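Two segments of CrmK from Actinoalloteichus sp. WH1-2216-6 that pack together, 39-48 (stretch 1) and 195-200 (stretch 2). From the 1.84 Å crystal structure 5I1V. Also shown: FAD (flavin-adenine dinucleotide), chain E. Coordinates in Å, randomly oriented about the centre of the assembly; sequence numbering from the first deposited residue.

Stretch 1, residues 39-48: STAQVVEAVS
Stretch 2, residues 195-200: GVITRY

Stretch 1 enters a helix at Thr-40 that runs through Ser-48 and continues beyond it, whereas stretch 2 supplies a strand that includes Val-196 to Tyr-200 and likewise continues. The two elements lie almost exactly antiparallel, with 172° between their N-to-C directions and a closest axial approach of 9.7 Å. In register, the CA atoms of Thr-40 and Thr-198 are 6.3 Å apart, and those of Val-43 and Val-196 are 7.8 Å apart, so the first turn of the helix comes nearer to the strand than the second. The contact is compact, burying 234 Å² summed over both sides.

The backbone of the helix is regular, with phi/psi from -50/-44 at Thr-40 to -59/-39 at Ser-48. Ser-39 precedes it in an extended conformation (-153/160) and is the N-cap: with chi1 at 64° (p), its OG accepts from Gln-42 N at 3.3 Å, satisfying an amide that makes only a weak bond, 3.1 Å from its N to Ser-39 O. Regular i to i+4 bonding starts with Val-43 N to Ser-39 O at 3.2 Å and tightens to 2.9 Å between Ser-48 N and Val-44 O. In stretch 2, Val-196 (-92/115) and Ile-197 (-75/122) are extended; Thr-198 departs from this at -95/-34, before Arg-199 (-162/160) and Tyr-200 (-126/156) return to it.

Apolar packing is centred on three valines, all with chi1 t. Val-43 and Val-47, one helical turn apart, both direct their CA-to-CB bonds toward the strand, and Val-196 points toward the helix to meet them. Val-43 CG1 lies 3.6 Å from Val-196 CG1, and Val-47 CG2 lies 3.9 Å from Val-196 CG2, so the two methyls of Val-196 engage successive turns. Thr-198 (chi1 51°, p) also points toward the helix, its CG2 lying 4.2 Å from Val-43 CG2.

The polar contact lies at the N-terminal end of the helix. Thr-40 (chi1 -60°, m) has its CA-to-CB bond sideways to the strand, but its OG1 accepts a hydrogen bond from Arg-199 NH2 at 3.0 Å, with an N-H...acceptor angle of 152°. The CA-to-CB bond of Arg-199 is also sideways; chi angles of 61° (p), -156° (t), 72° (p) and -118° bring the end of the chain nearer to the helix, placing Thr-40 OG1 at the guanidinium edge, near its plane. Thr-40 OG1 is also 3.7 Å from Thr-198 OG1, and both hydroxyls are hydrogen-bonded elsewhere in the structure.

The strand also binds the adenine of FAD through backbone atoms. Ile-197 N donates to FAD N1A at 2.9 Å (161°), and FAD N6A donates to Ile-197 O, also at 2.9 Å (168°). The side chain of Ile-197 (chi1 -61°, m; chi2 151°, t) sets out away from the helix.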

# COMPACT_ATOMS: atom_id res chain seq x y z
N SER A 39 -6.35 -11.06 21.42
CA SER A 39 -5.78 -10.60 22.68
C SER A 39 -4.68 -11.56 23.08
O SER A 39 -4.64 -12.70 22.59
CB SER A 39 -6.87 -10.64 23.76
OG SER A 39 -7.28 -12.00 23.97
N THR A 40 -3.81 -11.10 23.95
CA THR A 40 -2.79 -11.94 24.55
C THR A 40 -3.37 -13.24 25.13
O THR A 40 -2.78 -14.28 24.96
CB THR A 40 -2.04 -11.17 25.63
OG1 THR A 40 -1.43 -10.03 25.00
CG2 THR A 40 -0.98 -12.06 26.23
N ALA A 41 -4.50 -13.17 25.84
CA ALA A 41 -5.12 -14.37 26.46
C ALA A 41 -5.51 -15.43 25.39
O ALA A 41 -5.42 -16.63 25.59
CB ALA A 41 -6.36 -13.98 27.26
N GLN A 42 -5.94 -14.96 24.23
CA GLN A 42 -6.29 -15.87 23.16
C GLN A 42 -5.02 -16.50 22.48
O GLN A 42 -5.05 -17.63 21.94
CB GLN A 42 -7.20 -15.14 22.19
CG GLN A 42 -8.59 -14.94 22.72
CD GLN A 42 -9.45 -14.12 21.78
OE1 GLN A 42 -9.01 -13.70 20.70
NE2 GLN A 42 -10.69 -13.87 22.17
N VAL A 43 -3.92 -15.77 22.49
CA VAL A 43 -2.65 -16.30 22.01
C VAL A 43 -2.18 -17.42 22.97
O VAL A 43 -1.83 -18.55 22.54
CB VAL A 43 -1.61 -15.19 21.86
CG1 VAL A 43 -0.26 -15.80 21.52
CG2 VAL A 43 -2.07 -14.17 20.84
N VAL A 44 -2.25 -17.15 24.28
CA VAL A 44 -1.92 -18.13 25.30
C VAL A 44 -2.76 -19.39 25.09
O VAL A 44 -2.25 -20.53 25.18
CB VAL A 44 -2.15 -17.59 26.72
CG1 VAL A 44 -2.15 -18.70 27.76
CG2 VAL A 44 -1.08 -16.56 27.06
N GLU A 45 -4.02 -19.21 24.82
CA GLU A 45 -4.90 -20.35 24.61
C GLU A 45 -4.55 -21.13 23.36
O GLU A 45 -4.50 -22.36 23.40
CB GLU A 45 -6.35 -19.89 24.55
CG GLU A 45 -7.38 -20.98 24.70
CD GLU A 45 -8.80 -20.44 24.50
OE1 GLU A 45 -9.09 -19.26 24.88
OE2 GLU A 45 -9.62 -21.20 23.95
N ALA A 46 -4.21 -20.43 22.29
CA ALA A 46 -3.82 -21.10 21.07
C ALA A 46 -2.56 -21.91 21.27
O ALA A 46 -2.49 -23.06 20.86
CB ALA A 46 -3.61 -20.09 19.96
N VAL A 47 -1.57 -21.33 21.93
CA VAL A 47 -0.34 -22.02 22.16
C VAL A 47 -0.52 -23.23 23.09
O VAL A 47 0.07 -24.29 22.85
CB VAL A 47 0.72 -21.04 22.71
CG1 VAL A 47 1.99 -21.75 23.15
CG2 VAL A 47 1.05 -20.04 21.64
N SER A 48 -1.28 -23.04 24.17
CA SER A 48 -1.54 -24.07 25.15
C SER A 48 -2.22 -25.31 24.51
O SER A 48 -1.81 -26.43 24.77
CB SER A 48 -2.33 -23.50 26.31
OG SER A 48 -2.62 -24.55 27.20
N GLY A 195 9.17 -17.61 21.69
CA GLY A 195 7.79 -17.50 22.11
C GLY A 195 7.05 -16.60 21.19
O GLY A 195 7.64 -16.10 20.19
N VAL A 196 5.77 -16.36 21.47
CA VAL A 196 4.94 -15.53 20.62
C VAL A 196 4.99 -14.10 21.13
O VAL A 196 4.50 -13.78 22.23
CB VAL A 196 3.53 -15.97 20.57
CG1 VAL A 196 2.70 -15.07 19.63
CG2 VAL A 196 3.46 -17.39 20.12
N ILE A 197 5.56 -13.21 20.33
CA ILE A 197 5.59 -11.81 20.70
C ILE A 197 4.19 -11.24 20.48
O ILE A 197 3.70 -11.30 19.36
CB ILE A 197 6.60 -11.02 19.82
CG1 ILE A 197 8.00 -11.58 20.02
CG2 ILE A 197 6.62 -9.52 20.13
CD1 ILE A 197 8.84 -11.38 18.77
N THR A 198 3.55 -10.70 21.52
CA THR A 198 2.26 -10.09 21.32
C THR A 198 2.34 -8.56 21.09
O THR A 198 1.49 -7.95 20.35
CB THR A 198 1.35 -10.44 22.51
OG1 THR A 198 2.01 -10.14 23.70
CG2 THR A 198 1.05 -11.93 22.48
N ARG A 199 3.30 -7.90 21.72
CA ARG A 199 3.43 -6.45 21.56
C ARG A 199 4.81 -6.01 21.98
O ARG A 199 5.48 -6.68 22.71
CB ARG A 199 2.35 -5.65 22.34
CG ARG A 199 2.39 -5.86 23.83
CD ARG A 199 1.05 -5.60 24.55
NE ARG A 199 0.09 -6.65 24.27
CZ ARG A 199 -1.08 -6.47 23.66
NH1 ARG A 199 -1.51 -5.27 23.37
NH2 ARG A 199 -1.85 -7.52 23.40
N TYR A 200 5.21 -4.84 21.51
CA TYR A 200 6.52 -4.24 21.76
C TYR A 200 6.20 -2.87 22.32
O TYR A 200 5.14 -2.28 21.99
CB TYR A 200 7.29 -3.99 20.46
CG TYR A 200 7.72 -5.14 19.61
CD1 TYR A 200 8.90 -5.80 19.90
CD2 TYR A 200 6.99 -5.54 18.48
CE1 TYR A 200 9.38 -6.83 19.10
CE2 TYR A 200 7.46 -6.59 17.66
CZ TYR A 200 8.67 -7.22 17.98
OH TYR A 200 9.21 -8.25 17.21
PA FAD E . 6.41 -13.28 9.01
O1A FAD E . 6.58 -14.05 7.72
O2A FAD E . 5.01 -13.21 9.54
O5B FAD E . 7.38 -13.84 10.10
C5B FAD E . 8.80 -13.82 9.96
C4B FAD E . 9.41 -14.79 10.98
O4B FAD E . 9.18 -14.24 12.28
C3B FAD E . 8.83 -16.19 11.05
O3B FAD E . 9.83 -17.06 11.57
C2B FAD E . 7.74 -16.06 12.07
O2B FAD E . 7.19 -17.27 12.61
C1B FAD E . 8.36 -15.08 13.06
N9A FAD E . 7.33 -14.21 13.70
C8A FAD E . 6.37 -13.43 13.12
N7A FAD E . 5.56 -12.89 14.08
C5A FAD E . 6.03 -13.32 15.23
C6A FAD E . 5.64 -13.08 16.60
N6A FAD E . 4.63 -12.26 16.80
N1A FAD E . 6.34 -13.70 17.56
C2A FAD E . 7.35 -14.56 17.29
N3A FAD E . 7.82 -14.79 16.03
C4A FAD E . 7.13 -14.22 15.01
N1 FAD E . 13.80 -5.72 6.92
C2 FAD E . 14.49 -4.62 7.29
O2 FAD E . 15.18 -4.63 8.32
N3 FAD E . 14.47 -3.47 6.58
C4 FAD E . 13.82 -3.31 5.44
O4 FAD E . 13.80 -2.22 4.84
C4X FAD E . 13.03 -4.44 4.96
N5 FAD E . 12.33 -4.36 3.79
C5X FAD E . 11.54 -5.38 3.44
C6 FAD E . 10.69 -5.26 2.35
C7 FAD E . 9.85 -6.28 1.91
C7M FAD E . 8.93 -6.06 0.70
C8 FAD E . 9.89 -7.54 2.69
C8M FAD E . 9.04 -8.72 2.29
C9 FAD E . 10.74 -7.70 3.79
C9A FAD E . 11.56 -6.66 4.20
N10 FAD E . 12.41 -6.78 5.31
C10 FAD E . 13.12 -5.68 5.74
C1' FAD E . 12.67 -8.07 5.95
C2' FAD E . 11.76 -8.28 7.11
O2' FAD E . 12.28 -7.57 8.22
C3' FAD E . 11.56 -9.72 7.44
O3' FAD E . 11.02 -10.39 6.27
C4' FAD E . 10.66 -9.90 8.68
O4' FAD E . 11.02 -11.13 9.30
C5' FAD E . 9.20 -9.90 8.28
O5' FAD E . 8.41 -9.97 9.47
P FAD E . 6.89 -10.36 9.26
O1P FAD E . 6.28 -9.51 8.21
O2P FAD E . 6.20 -10.44 10.59
O3P FAD E . 7.02 -11.86 8.66